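Local coordinates for PipY (Synechococcus elongatus, PDB 5NLC), which binds pyridoxal 5'-phosphate and is probably involved in the homeostasis of this vitamin B6 cofactor, at residues Ser10-Leu15 with Ala39-Phe44. Sequence-based numbering, arbitrary orientation.
Sequences SLRSQL and AGQRHF
Arg12 reaches from helix 4-14 to the backbone of Gly40 and is the only residue of 10-15 to touch 39-44. Its CG stands beside the backbone N and anti to the carbonyl carbon (chi1 -71°), after which the chain runs extended to NE and carries the guanidinium from the helix to the loop. There Arg12 NH2 donates to Gly40 O at 2.8 Å. The bond is bent, with an N-H...O angle of 136°, and the nitrogen sits above the carbonyl plane instead of on a lone pair, while the oxygen lies somewhat out of the guanidinium plane. Both NH1 and CZ lie farther from the same oxygen, so the guanidinium meets the carbonyl through its NH2 corner.

A water extends the link to Gln41. Lying in the guanidinium plane at its edge, it accepts from Arg12 NH2 at 2.8 Å. The same water donates to Gln41 OE1 at 2.6 Å. NH2 thus serves two acceptors, one protein and one solvent.

In the loop ahead of strand 43-46, the Gln41 amide is held by two bonds from NE2. The Gln41 chain bends at chi2 (64°), and Gln41 NE2 donates to His43 O at 2.8 Å in a nearly straight bond that lies in the carbonyl plane, on a lone pair. NE2 also bonds to Leu21 O of strand 20-24, which leaves OE1 turned to the water.

Gly40, with positive phi, closes helix 30-38 in a Schellman motif, and the chain then enters strand 43-46. The contact therefore ties the N-terminal helix to a helix-to-strand turn of the modified TIM barrel, the fold type III architecture of pyridoxal phosphate proteins, with the side chain of Gln41 about 10 Å from that of Arg210, which binds the cofactor when it is present, though none is bound here.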
loop_
_atom_site.group_PDB
_atom_site.type_symbol
_atom_site.label_atom_id
_atom_site.label_comp_id
_atom_site.label_asym_id
_atom_site.label_seq_id
_atom_site.Cartn_x
_atom_site.Cartn_y
_atom_site.Cartn_z
ATOM N N SER A 10 -1.065 1.778 -21.807
ATOM C CA SER A 10 0.219 1.183 -22.049
ATOM C C SER A 10 0.629 0.390 -20.839
ATOM O O SER A 10 1.055 -0.778 -20.959
ATOM C CB SER A 10 1.224 2.257 -22.438
ATOM O OG SER A 10 2.471 1.681 -22.586
ATOM N N LEU A 11 0.480 0.981 -19.655
ATOM C CA LEU A 11 0.784 0.242 -18.433
ATOM C C LEU A 11 -0.075 -0.964 -18.237
ATOM O O LEU A 11 0.447 -2.079 -17.955
ATOM C CB LEU A 11 0.625 1.124 -17.246
ATOM C CG LEU A 11 1.655 2.196 -17.137
ATOM C CD1 LEU A 11 1.095 3.397 -16.363
ATOM C CD2 LEU A 11 2.856 1.611 -16.454
ATOM N N ARG A 12 -1.384 -0.790 -18.377
ATOM C CA ARG A 12 -2.278 -1.940 -18.204
ATOM C C ARG A 12 -1.945 -3.075 -19.209
ATOM O O ARG A 12 -2.106 -4.244 -18.866
ATOM C CB ARG A 12 -3.748 -1.544 -18.339
ATOM C CG ARG A 12 -4.213 -0.732 -17.166
ATOM C CD ARG A 12 -5.638 -0.231 -17.412
ATOM N NE ARG A 12 -6.265 0.159 -16.134
ATOM C CZ ARG A 12 -7.569 0.420 -15.934
ATOM N NH1 ARG A 12 -8.467 0.356 -16.934
ATOM N NH2 ARG A 12 -7.971 0.774 -14.705
ATOM N N SER A 13 -1.473 -2.739 -20.424
ATOM C CA SER A 13 -1.146 -3.782 -21.373
ATOM C C SER A 13 0.051 -4.614 -20.904
ATOM O O SER A 13 0.203 -5.735 -21.344
ATOM C CB SER A 13 -0.938 -3.244 -22.783
ATOM O OG SER A 13 0.276 -2.513 -22.848
ATOM N N GLN A 14 0.897 -4.054 -20.047
ATOM C CA GLN A 14 2.042 -4.768 -19.528
ATOM C C GLN A 14 1.715 -5.611 -18.303
ATOM O O GLN A 14 2.505 -6.418 -17.956
ATOM C CB GLN A 14 3.213 -3.824 -19.211
ATOM C CG GLN A 14 3.672 -2.986 -20.378
ATOM C CD GLN A 14 4.632 -1.889 -19.978
ATOM O OE1 GLN A 14 4.332 -0.708 -20.121
ATOM N NE2 GLN A 14 5.791 -2.274 -19.485
ATOM N N LEU A 15 0.552 -5.459 -17.675
ATOM C CA LEU A 15 0.328 -6.109 -16.428
ATOM C C LEU A 15 -0.619 -7.316 -16.543
ATOM O O LEU A 15 -1.566 -7.296 -17.309
ATOM C CB LEU A 15 -0.241 -5.119 -15.422
ATOM C CG LEU A 15 0.630 -3.872 -15.196
ATOM C CD1 LEU A 15 -0.151 -2.855 -14.430
ATOM C CD2 LEU A 15 1.914 -4.183 -14.447
ATOM N N ALA A 39 -10.323 7.734 -17.682
ATOM C CA ALA A 39 -9.613 6.697 -18.444
ATOM C C ALA A 39 -9.726 5.313 -17.829
ATOM O O ALA A 39 -9.269 4.374 -18.454
ATOM C CB ALA A 39 -8.141 7.050 -18.563
ATOM N N GLY A 40 -10.321 5.183 -16.652
ATOM C CA GLY A 40 -10.594 3.885 -16.040
ATOM C C GLY A 40 -9.851 3.668 -14.697
ATOM O O GLY A 40 -10.031 2.617 -14.057
ATOM N N GLN A 41 -9.023 4.629 -14.252
ATOM C CA GLN A 41 -8.303 4.430 -13.009
ATOM C C GLN A 41 -9.199 4.645 -11.803
ATOM O O GLN A 41 -9.985 5.639 -11.754
ATOM C CB GLN A 41 -7.111 5.357 -12.949
ATOM C CG GLN A 41 -6.150 5.150 -11.792
ATOM C CD GLN A 41 -5.447 3.823 -11.802
ATOM O OE1 GLN A 41 -5.255 3.237 -12.877
ATOM N NE2 GLN A 41 -5.067 3.302 -10.597
ATOM N N ARG A 42 -9.051 3.750 -10.788
ATOM C CA ARG A 42 -9.815 3.796 -9.556
ATOM C C ARG A 42 -9.043 3.861 -8.278
ATOM O O ARG A 42 -9.562 4.376 -7.265
ATOM C CB ARG A 42 -10.775 2.607 -9.475
ATOM C CG ARG A 42 -11.789 2.593 -10.637
ATOM C CD ARG A 42 -12.811 3.665 -10.530
ATOM N NE ARG A 42 -13.763 3.663 -11.664
ATOM C CZ ARG A 42 -13.598 4.273 -12.835
ATOM N NH1 ARG A 42 -12.499 4.941 -13.124
ATOM N NH2 ARG A 42 -14.572 4.209 -13.730
ATOM N N HIS A 43 -7.813 3.357 -8.289
ATOM C CA HIS A 43 -6.972 3.357 -7.098
ATOM C C HIS A 43 -5.944 4.463 -7.142
ATOM O O HIS A 43 -5.149 4.550 -8.091
ATOM C CB HIS A 43 -6.236 2.029 -7.030
ATOM C CG HIS A 43 -7.139 0.855 -6.864
ATOM N ND1 HIS A 43 -7.807 0.595 -5.684
ATOM C CD2 HIS A 43 -7.509 -0.118 -7.736
ATOM C CE1 HIS A 43 -8.569 -0.478 -5.833
ATOM N NE2 HIS A 43 -8.353 -0.965 -7.055
ATOM N N PHE A 44 -5.988 5.323 -6.148
ATOM C CA PHE A 44 -5.129 6.472 -6.037
ATOM C C PHE A 44 -4.451 6.475 -4.719
ATOM O O PHE A 44 -5.024 6.049 -3.710
ATOM C CB PHE A 44 -5.928 7.758 -6.221
ATOM C CG PHE A 44 -6.483 7.909 -7.597
ATOM C CD1 PHE A 44 -7.688 7.328 -7.920
ATOM C CD2 PHE A 44 -5.722 8.473 -8.606
ATOM C CE1 PHE A 44 -8.225 7.409 -9.202
ATOM C CE2 PHE A 44 -6.251 8.572 -9.897
ATOM C CZ PHE A 44 -7.487 8.045 -10.213
HETATM O O HOH W 1 -5.540 0.736 -13.409
#